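Local coordinates for probable tagatose 6-phosphate kinase (Sinorhizobium meliloti, PDB 3TXV), which probably phosphorylates tagatose 6-phosphate in carbohydrate metabolism, and is related to a subunit of tagatose-1,6-bisphosphate aldolase, at residues Arg205-Arg208 / Ala209-Glu213. Residues are numbered along the deposited sequence; the frame is centred on the assembly and turned at random.
Sequences RVHR and AAFEE
Arg205 and Ala209 are joined by the usual i to i+4 helix bond, Ala209 N to Arg205 O at 3.1 Å, and the same step recurs from Ala210 N to Val206 O and from Glu212 N to Arg208 O. This is a run of alpha-helix 197-214, which follows strand 172-176 on the outside of an eight-stranded parallel (βα)8, or TIM, barrel. Two i, i+4 side-chain pairs mark its different faces. On the buried face His207 and Phe211 lie side by side, pointing the same way, and pack on neighbouring helix 145-161. His207 rests on Ala149 and Ala152 there, and Phe211 on Ala156. The two rings meet lightly: Phe211 CE1 comes to the edge of the imidazole, near its plane, 3.9 Å from His207 CD2. At the other side of the imidazole, His207 ND1 is hydrogen-bonded to Thr203 O one turn earlier, which helps fix the ring's rotation. Phe211 also meets Phe220 edge-to-face, tying this helix to the short helix 217-220.

On the exposed face Arg208 pairs with Glu212. CG of Arg208 stands anti to the backbone N (chi1 158°), and the chain then runs extended to NE, while Glu212 sends its carboxylate back along the helix. The planes of the two charged groups are 69° apart. Because Glu212 OE2 lies well out of the guanidinium plane, no N-H points at it, and the salt bridge is one of charges alone. This oxygen sits over one face of the guanidinium, displaced toward its rim, with Glu212 OE2 3.4 Å from Arg208 NH2.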
loop_
_atom_site.group_PDB
_atom_site.type_symbol
_atom_site.label_atom_id
_atom_site.label_comp_id
_atom_site.label_asym_id
_atom_site.label_seq_id
_atom_site.Cartn_x
_atom_site.Cartn_y
_atom_site.Cartn_z
ATOM N N ARG A 205 2.939 -6.091 -25.771
ATOM C CA ARG A 205 3.692 -6.336 -26.995
ATOM C C ARG A 205 5.062 -5.677 -26.833
ATOM O O ARG A 205 6.081 -6.358 -26.842
ATOM C CB ARG A 205 2.982 -5.848 -28.270
ATOM C CG ARG A 205 3.855 -6.047 -29.551
ATOM C CD ARG A 205 3.200 -5.501 -30.834
ATOM N NE ARG A 205 3.167 -4.027 -30.923
ATOM C CZ ARG A 205 4.144 -3.251 -31.418
ATOM N NH1 ARG A 205 5.271 -3.774 -31.887
ATOM N NH2 ARG A 205 3.999 -1.930 -31.439
ATOM N N VAL A 206 5.074 -4.364 -26.637
ATOM C CA VAL A 206 6.315 -3.623 -26.657
ATOM C C VAL A 206 7.298 -4.068 -25.573
ATOM O O VAL A 206 8.511 -4.041 -25.794
ATOM C CB VAL A 206 6.100 -2.081 -26.682
ATOM C CG1 VAL A 206 5.850 -1.533 -25.287
ATOM C CG2 VAL A 206 7.307 -1.388 -27.276
ATOM N N HIS A 207 6.807 -4.491 -24.415
ATOM C CA HIS A 207 7.743 -4.935 -23.369
ATOM C C HIS A 207 8.387 -6.254 -23.778
ATOM O O HIS A 207 9.590 -6.470 -23.589
ATOM C CB HIS A 207 7.055 -5.081 -22.011
ATOM C CG HIS A 207 7.064 -3.841 -21.178
ATOM N ND1 HIS A 207 6.252 -2.759 -21.441
ATOM C CD2 HIS A 207 7.761 -3.524 -20.065
ATOM C CE1 HIS A 207 6.455 -1.829 -20.526
ATOM N NE2 HIS A 207 7.364 -2.269 -19.676
ATOM N N ARG A 208 7.553 -7.128 -24.333
ATOM C CA ARG A 208 7.969 -8.423 -24.844
ATOM C C ARG A 208 9.166 -8.265 -25.785
ATOM O O ARG A 208 10.241 -8.825 -25.525
ATOM C CB ARG A 208 6.783 -9.102 -25.533
ATOM C CG ARG A 208 7.118 -10.160 -26.525
ATOM C CD ARG A 208 6.012 -11.176 -26.628
ATOM N NE ARG A 208 6.468 -12.256 -27.497
ATOM C CZ ARG A 208 6.836 -13.471 -27.080
ATOM N NH1 ARG A 208 6.762 -13.793 -25.787
ATOM N NH2 ARG A 208 7.262 -14.374 -27.968
ATOM N N ALA A 209 8.961 -7.475 -26.843
ATOM C CA ALA A 209 9.977 -7.202 -27.862
ATOM C C ALA A 209 11.261 -6.721 -27.213
ATOM O O ALA A 209 12.341 -7.285 -27.447
ATOM C CB ALA A 209 9.471 -6.176 -28.891
ATOM N N ALA A 210 11.115 -5.699 -26.371
ATOM C CA ALA A 210 12.221 -5.078 -25.653
ATOM C C ALA A 210 12.918 -6.027 -24.682
ATOM O O ALA A 210 14.083 -5.830 -24.372
ATOM C CB ALA A 210 11.730 -3.831 -24.931
ATOM N N PHE A 211 12.213 -7.053 -24.207
ATOM C CA PHE A 211 12.830 -8.058 -23.315
ATOM C C PHE A 211 13.722 -9.075 -23.996
ATOM O O PHE A 211 14.697 -9.552 -23.407
ATOM C CB PHE A 211 11.782 -8.792 -22.512
ATOM C CG PHE A 211 11.465 -8.135 -21.235
ATOM C CD1 PHE A 211 10.873 -6.874 -21.219
ATOM C CD2 PHE A 211 11.760 -8.758 -20.039
ATOM C CE1 PHE A 211 10.563 -6.248 -20.028
ATOM C CE2 PHE A 211 11.439 -8.144 -18.819
ATOM C CZ PHE A 211 10.847 -6.875 -18.822
ATOM N N GLU A 212 13.337 -9.454 -25.192
ATOM C CA GLU A 212 14.137 -10.230 -26.074
ATOM C C GLU A 212 15.329 -9.449 -26.622
ATOM O O GLU A 212 16.408 -9.943 -26.685
ATOM C CB GLU A 212 13.250 -10.789 -27.154
ATOM C CG GLU A 212 11.971 -11.356 -26.609
ATOM C CD GLU A 212 10.919 -11.605 -27.665
ATOM O OE1 GLU A 212 10.849 -10.817 -28.604
ATOM O OE2 GLU A 212 10.150 -12.577 -27.566
ATOM N N GLU A 213 15.149 -8.193 -26.944
ATOM C CA GLU A 213 16.191 -7.375 -27.536
ATOM C C GLU A 213 17.242 -7.347 -26.506
ATOM O O GLU A 213 18.409 -7.282 -26.787
ATOM C CB GLU A 213 15.714 -5.974 -27.861
#